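Local coordinates for protein haloacid dehalogenase-like hydrolase (Salmonella enterica subsp. enterica serovar Typhi, PDB 4EZE) that probably hydrolyses O-phosphoserine to serine and phosphate, the last step of serine biosynthesis, as a magnesium-dependent phosphatase of the haloacid dehalogenase superfamily, at residues D35-K40 with L92-D97; Y86-S91 with Q300-G305. One frame throughout, in Å; residues are numbered along the deposited sequence.

Overall arrangement
Helix 81-93 leads into interaction 1 and takes part directly in interaction 2; the two centres lie about 10 Å apart. In interaction 1 the chain just past its C-terminal end, through Trp-94 and Phe-96, meets helix 34-45, within the small N-terminal domain. In interaction 2 its last turns face strand 299-301 and the loop after it, at the edge of the hydrolase core. Asp-97 joins the two: its carboxylate oxygens probably accept hydrogen bonds from the loop backbone, OD1 from Asn-302 N (2.8 Å) and OD2 from Tyr-303 N (2.8 Å). Both contacts lie away from the sodium ion held by Asp-114, Asp-116 and Asp-270, so they concern how the domains are built and joined.

Interaction 1 (D35-K40 with L92-D97); sequences DTFQKK and LQWQFD
Phe-37, on helix 34-45, and Trp-94, just beyond helix 81-93, make the closest backbone approach, with their CA atoms 9.6 Å apart, so side chains have to bridge the gap. No hydrogen bond crosses it; two arms from one helix, Phe-37 and Lys-40, meet two aromatic residues. Lys-40 and Trp-94 reach out from opposite directions. The lysine chain runs over one face of the indole: CD sits 3.8 Å from the centroid of the six-membered ring, a CH-pi contact, and the bend near the end of the chain brings NZ over the five-membered ring. There it makes a cation-pi contact, NZ lying 3.2 Å from that ring's centroid and only 12° off its normal. The ammonium charge would be expected to polarise the indole pi cloud beneath it. Phe-37 works at the rim of the same indole, its CE1 near the indole plane and 4.0 Å from Trp-94 CE3. The same edge of Phe-37 is aimed at a face of Phe-96 in a T-shaped pair, centroids 5.1 Å apart and planes at 70°, with CZ above the centre of the Phe-96 ring. Phe-96 offers that face because its CG stands between the backbone N and the carbonyl carbon (chi1 58°). Just before it, Gln-95 leaves the helix with positive phi, turning the chain toward strand 97-100. Phe-37 also packs on Leu-70 of strand 67-75, while Trp-94 touches Leu-41 and Thr-44 farther along the first helix. The contact thus ties the two helices of a beta-alpha-beta-beta-alpha-beta domain through the turn into its last strand, beside the four-stranded antiparallel sheet, in the topology of a ferredoxin-like fold.

Interaction 2 (Y86-S91 with Q300-G305); sequences YLRELS and QINYHG
The Arg-88 chain leaves the helix with CG on the far side from the backbone N (chi1 180°) and bends at chi2 and chi3, while Gln-300 stays extended beyond CG; together these torsions lay the guanidinium flat against the amide. The two planes are 12° apart and stacked, with Gln-300 OE1 3.2 Å above the guanidinium plane and displaced toward its rim. Stacked like this, Arg-88 NE cannot bond well to OE1, and it donates to Tyr-84 OH instead. The amide oxygen is taken by Asn-302, whose ND2 lies in the carbonyl plane 2.8 Å from Gln-300 OE1 in a nearly straight bond (176°). Two waters sit at the edge of the guanidinium, in its plane. One accepts from Arg-88 NH2 and from Gln-300 N, each at 2.9 Å; another accepts from Arg-88 NH1 and lies 2.7 Å from Gln-300 O. NH2 also bonds weakly to His-298 O. A third water, weakly bonded to NH1, accepts a hydrogen bond from Asn-302 ND2 and donates one to Ser-91 OG, which itself donates to Arg-88 O. Farther along, Tyr-303 CE2 packs 3.7 Å from Ser-91 O. Apart from the stack, then, much of this interface is joined through water. It sets the second helix of the ferredoxin-like domain against strand 299-301, an outermost strand of the parallel sheet in the Rossmann-like core of a haloacid dehalogenase hydrolase.

Interaction 1 (D35-K40 with L92-D97)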
loop_
_atom_site.group_PDB
_atom_site.type_symbol
_atom_site.label_atom_id
_atom_site.label_comp_id
_atom_site.label_asym_id
_atom_site.label_seq_id
_atom_site.Cartn_x
_atom_site.Cartn_y
_atom_site.Cartn_z
ATOM N N ASP A 35 20.121 5.824 -20.428
ATOM C CA ASP A 35 20.194 6.322 -21.796
ATOM C C ASP A 35 19.577 5.349 -22.788
ATOM O O ASP A 35 18.800 5.745 -23.667
ATOM C CB ASP A 35 21.642 6.628 -22.155
ATOM C CG ASP A 35 22.190 7.780 -21.346
ATOM O OD1 ASP A 35 23.374 7.703 -20.975
ATOM O OD2 ASP A 35 21.434 8.751 -21.062
ATOM N N THR A 36 19.903 4.069 -22.640
ATOM C CA THR A 36 19.257 3.033 -23.453
ATOM C C THR A 36 17.748 3.104 -23.297
ATOM O O THR A 36 16.996 2.923 -24.249
ATOM C CB THR A 36 19.723 1.623 -23.051
ATOM O OG1 THR A 36 21.153 1.594 -22.996
ATOM C CG2 THR A 36 19.232 0.586 -24.057
ATOM N N PHE A 37 17.298 3.360 -22.074
ATOM C CA PHE A 37 15.875 3.313 -21.787
ATOM C C PHE A 37 15.180 4.535 -22.368
ATOM O O PHE A 37 14.052 4.472 -22.860
ATOM C CB PHE A 37 15.650 3.228 -20.271
ATOM C CG PHE A 37 14.203 3.356 -19.863
ATOM C CD1 PHE A 37 13.348 2.274 -19.949
ATOM C CD2 PHE A 37 13.707 4.555 -19.377
ATOM C CE1 PHE A 37 12.019 2.394 -19.568
ATOM C CE2 PHE A 37 12.374 4.682 -19.002
ATOM C CZ PHE A 37 11.534 3.594 -19.096
ATOM N N GLN A 38 15.848 5.668 -22.288
ATOM C CA GLN A 38 15.287 6.856 -22.867
ATOM C C GLN A 38 15.146 6.662 -24.371
ATOM O O GLN A 38 14.078 6.888 -24.942
ATOM C CB GLN A 38 16.186 8.044 -22.593
ATOM C CG GLN A 38 15.617 9.326 -23.158
ATOM C CD GLN A 38 16.513 10.491 -22.863
ATOM O OE1 GLN A 38 17.149 10.544 -21.810
ATOM N NE2 GLN A 38 16.588 11.428 -23.796
ATOM N N LYS A 39 16.233 6.238 -25.004
ATOM C CA LYS A 39 16.254 6.039 -26.448
ATOM C C LYS A 39 15.125 5.109 -26.837
ATOM O O LYS A 39 14.253 5.440 -27.652
ATOM C CB LYS A 39 17.598 5.445 -26.864
ATOM C CG LYS A 39 17.871 5.458 -28.358
ATOM C CD LYS A 39 19.342 5.178 -28.644
ATOM C CE LYS A 39 19.594 4.931 -30.124
ATOM N NZ LYS A 39 18.628 3.934 -30.672
ATOM N N LYS A 40 15.138 3.941 -26.214
ATOM C CA LYS A 40 14.163 2.903 -26.488
ATOM C C LYS A 40 12.736 3.415 -26.333
ATOM O O LYS A 40 11.830 3.012 -27.064
ATOM C CB LYS A 40 14.415 1.741 -25.534
ATOM C CG LYS A 40 13.679 0.468 -25.863
ATOM C CD LYS A 40 13.863 -0.531 -24.738
ATOM C CE LYS A 40 13.489 -1.923 -25.201
ATOM N NZ LYS A 40 12.730 -2.580 -24.110
ATOM N N LEU A 92 4.942 -3.201 -17.867
ATOM C CA LEU A 92 4.911 -4.605 -17.450
ATOM C C LEU A 92 5.751 -5.468 -18.396
ATOM O O LEU A 92 6.305 -6.482 -18.001
ATOM C CB LEU A 92 3.475 -5.134 -17.338
ATOM C CG LEU A 92 2.527 -4.465 -16.331
ATOM C CD1 LEU A 92 1.254 -5.296 -16.244
ATOM C CD2 LEU A 92 3.150 -4.284 -14.950
ATOM N N GLN A 93 5.900 -5.039 -19.639
ATOM C CA GLN A 93 6.665 -5.842 -20.587
ATOM C C GLN A 93 8.135 -5.538 -20.445
ATOM O O GLN A 93 8.975 -6.431 -20.535
ATOM C CB GLN A 93 6.206 -5.570 -22.027
ATOM C CG GLN A 93 5.975 -6.817 -22.850
ATOM C CD GLN A 93 5.193 -6.513 -24.106
ATOM O OE1 GLN A 93 5.372 -5.459 -24.718
ATOM N NE2 GLN A 93 4.314 -7.430 -24.493
ATOM N N TRP A 94 8.474 -4.270 -20.235
ATOM C CA TRP A 94 9.884 -3.961 -20.005
ATOM C C TRP A 94 10.229 -3.923 -18.524
ATOM O O TRP A 94 11.379 -3.654 -18.171
ATOM C CB TRP A 94 10.282 -2.599 -20.601
ATOM C CG TRP A 94 9.913 -2.401 -22.018
ATOM C CD1 TRP A 94 9.361 -3.317 -22.859
ATOM C CD2 TRP A 94 10.108 -1.207 -22.786
ATOM N NE1 TRP A 94 9.181 -2.757 -24.102
ATOM C CE2 TRP A 94 9.642 -1.465 -24.082
ATOM C CE3 TRP A 94 10.632 0.055 -22.497
ATOM C CZ2 TRP A 94 9.678 -0.507 -25.089
ATOM C CZ3 TRP A 94 10.672 1.005 -23.500
ATOM C CH2 TRP A 94 10.201 0.720 -24.777
ATOM N N GLN A 95 9.232 -4.134 -17.667
ATOM C CA GLN A 95 9.440 -4.115 -16.218
ATOM C C GLN A 95 10.061 -2.834 -15.713
ATOM O O GLN A 95 11.196 -2.833 -15.272
ATOM C CB GLN A 95 10.255 -5.333 -15.773
ATOM C CG GLN A 95 9.426 -6.613 -15.962
ATOM C CD GLN A 95 10.038 -7.890 -15.425
ATOM O OE1 GLN A 95 11.228 -7.962 -15.079
ATOM N NE2 GLN A 95 9.211 -8.934 -15.371
ATOM N N PHE A 96 9.321 -1.731 -15.769
ATOM C CA PHE A 96 9.774 -0.556 -15.057
ATOM C C PHE A 96 8.585 -0.031 -14.305
ATOM O O PHE A 96 7.438 -0.390 -14.595
ATOM C CB PHE A 96 10.362 0.518 -16.002
ATOM C CG PHE A 96 9.406 0.973 -17.045
ATOM C CD1 PHE A 96 8.473 1.969 -16.767
ATOM C CD2 PHE A 96 9.389 0.367 -18.294
ATOM C CE1 PHE A 96 7.547 2.376 -17.727
ATOM C CE2 PHE A 96 8.487 0.773 -19.259
ATOM C CZ PHE A 96 7.564 1.779 -18.980
ATOM N N ASP A 97 8.857 0.804 -13.312
ATOM C CA ASP A 97 7.794 1.486 -12.609
ATOM C C ASP A 97 7.754 2.905 -13.113
ATOM O O ASP A 97 8.753 3.427 -13.636
ATOM C CB ASP A 97 8.059 1.478 -11.098
ATOM C CG ASP A 97 7.640 0.178 -10.447
ATOM O OD1 ASP A 97 6.464 -0.201 -10.657
ATOM O OD2 ASP A 97 8.476 -0.454 -9.742
#

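Interaction 2 (Y86-S91 with Q300-G305)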
loop_
_atom_site.group_PDB
_atom_site.type_symbol
_atom_site.label_atom_id
_atom_site.label_comp_id
_atom_site.label_asym_id
_atom_site.label_seq_id
_atom_site.Cartn_x
_atom_site.Cartn_y
_atom_site.Cartn_z
ATOM N N TYR A 86 -1.500 2.099 -22.375
ATOM C CA TYR A 86 -0.323 1.697 -23.141
ATOM C C TYR A 86 0.975 1.830 -22.319
ATOM O O TYR A 86 1.850 0.963 -22.368
ATOM C CB TYR A 86 -0.249 2.468 -24.471
ATOM C CG TYR A 86 0.937 2.094 -25.369
ATOM C CD1 TYR A 86 0.976 0.868 -26.024
ATOM C CD2 TYR A 86 2.008 2.971 -25.572
ATOM C CE1 TYR A 86 2.040 0.519 -26.841
ATOM C CE2 TYR A 86 3.079 2.630 -26.397
ATOM C CZ TYR A 86 3.081 1.398 -27.030
ATOM O OH TYR A 86 4.122 1.017 -27.846
ATOM N N LEU A 87 1.110 2.911 -21.559
ATOM C CA LEU A 87 2.310 3.069 -20.741
ATOM C C LEU A 87 2.433 1.887 -19.736
ATOM O O LEU A 87 3.471 1.210 -19.640
ATOM C CB LEU A 87 2.271 4.424 -20.035
ATOM C CG LEU A 87 3.599 4.909 -19.437
ATOM C CD1 LEU A 87 4.735 4.804 -20.430
ATOM C CD2 LEU A 87 3.479 6.336 -18.938
ATOM N N ARG A 88 1.335 1.621 -19.048
ATOM C CA ARG A 88 1.229 0.545 -18.085
ATOM C C ARG A 88 1.577 -0.802 -18.698
ATOM O O ARG A 88 2.391 -1.531 -18.158
ATOM C CB ARG A 88 -0.184 0.492 -17.498
ATOM C CG ARG A 88 -0.366 -0.644 -16.467
ATOM C CD ARG A 88 0.659 -0.523 -15.326
ATOM N NE ARG A 88 0.403 0.655 -14.481
ATOM C CZ ARG A 88 1.302 1.277 -13.703
ATOM N NH1 ARG A 88 2.582 0.877 -13.645
ATOM N NH2 ARG A 88 0.911 2.330 -12.979
ATOM N N GLU A 89 0.965 -1.142 -19.823
ATOM C CA GLU A 89 1.260 -2.425 -20.452
ATOM C C GLU A 89 2.750 -2.531 -20.779
ATOM O O GLU A 89 3.387 -3.586 -20.636
ATOM C CB GLU A 89 0.429 -2.593 -21.730
ATOM C CG GLU A 89 1.055 -3.532 -22.762
ATOM C CD GLU A 89 0.323 -3.498 -24.102
ATOM O OE1 GLU A 89 -0.927 -3.477 -24.110
ATOM O OE2 GLU A 89 0.989 -3.494 -25.157
ATOM N N LEU A 90 3.294 -1.416 -21.231
ATOM C CA LEU A 90 4.692 -1.317 -21.600
ATOM C C LEU A 90 5.585 -1.468 -20.389
ATOM O O LEU A 90 6.709 -1.977 -20.481
ATOM C CB LEU A 90 4.922 0.047 -22.227
ATOM C CG LEU A 90 6.211 0.282 -22.989
ATOM C CD1 LEU A 90 6.386 -0.791 -24.048
ATOM C CD2 LEU A 90 6.105 1.642 -23.645
ATOM N N SER A 91 5.097 -1.007 -19.248
ATOM C CA SER A 91 5.935 -1.013 -18.062
ATOM C C SER A 91 5.985 -2.431 -17.563
ATOM O O SER A 91 6.946 -2.829 -16.906
ATOM C CB SER A 91 5.357 -0.108 -16.983
ATOM O OG SER A 91 4.220 -0.701 -16.358
ATOM N N GLN A 300 1.076 2.683 -9.141
ATOM C CA GLN A 300 1.481 1.350 -8.714
ATOM C C GLN A 300 2.957 1.267 -8.432
ATOM O O GLN A 300 3.794 1.928 -9.078
ATOM C CB GLN A 300 1.155 0.299 -9.795
ATOM C CG GLN A 300 -0.308 0.243 -10.248
ATOM C CD GLN A 300 -0.500 -0.677 -11.445
ATOM O OE1 GLN A 300 0.433 -1.366 -11.855
ATOM N NE2 GLN A 300 -1.707 -0.672 -12.028
ATOM N N ILE A 301 3.290 0.412 -7.482
ATOM C CA ILE A 301 4.660 -0.017 -7.393
ATOM C C ILE A 301 4.718 -1.510 -7.655
ATOM O O ILE A 301 4.131 -2.305 -6.915
ATOM C CB ILE A 301 5.274 0.325 -6.032
ATOM C CG1 ILE A 301 5.231 1.831 -5.824
ATOM C CG2 ILE A 301 6.725 -0.138 -5.990
ATOM C CD1 ILE A 301 5.488 2.245 -4.384
ATOM N N ASN A 302 5.441 -1.889 -8.700
ATOM C CA ASN A 302 5.479 -3.280 -9.108
ATOM C C ASN A 302 6.845 -3.901 -9.035
ATOM O O ASN A 302 6.939 -5.100 -8.837
ATOM C CB ASN A 302 4.928 -3.437 -10.539
ATOM C CG ASN A 302 3.477 -3.050 -10.620
ATOM O OD1 ASN A 302 2.724 -3.403 -9.727
ATOM N ND2 ASN A 302 3.074 -2.304 -11.671
ATOM N N TYR A 303 7.904 -3.111 -9.207
ATOM C CA TYR A 303 9.261 -3.687 -9.245
ATOM C C TYR A 303 10.284 -3.039 -8.306
ATOM O O TYR A 303 11.460 -3.331 -8.408
ATOM C CB TYR A 303 9.838 -3.654 -10.676
ATOM C CG TYR A 303 8.923 -4.289 -11.690
ATOM C CD1 TYR A 303 8.867 -5.667 -11.851
ATOM C CD2 TYR A 303 8.109 -3.500 -12.486
ATOM C CE1 TYR A 303 7.994 -6.243 -12.765
ATOM C CE2 TYR A 303 7.256 -4.050 -13.401
ATOM C CZ TYR A 303 7.191 -5.413 -13.548
ATOM O OH TYR A 303 6.303 -5.905 -14.486
ATOM N N HIS A 304 9.871 -2.142 -7.417
ATOM C CA HIS A 304 10.828 -1.536 -6.491
ATOM C C HIS A 304 10.177 -1.496 -5.137
ATOM O O HIS A 304 9.199 -2.192 -4.926
ATOM C CB HIS A 304 11.244 -0.141 -6.973
ATOM C CG HIS A 304 12.038 -0.170 -8.246
ATOM N ND1 HIS A 304 11.447 -0.211 -9.493
ATOM C CD2 HIS A 304 13.377 -0.196 -8.462
ATOM C CE1 HIS A 304 12.389 -0.255 -10.422
ATOM N NE2 HIS A 304 13.568 -0.234 -9.823
ATOM N N GLY A 305 10.699 -0.704 -4.210
ATOM C CA GLY A 305 10.124 -0.690 -2.868
ATOM C C GLY A 305 9.448 0.629 -2.595
ATOM O O GLY A 305 9.282 1.446 -3.498
HETATM O O HOH W 1 4.816 -1.300 -13.518
HETATM O O HOH W 2 4.708 1.627 -11.636
HETATM O O HOH W 3 2.242 4.214 -11.294
#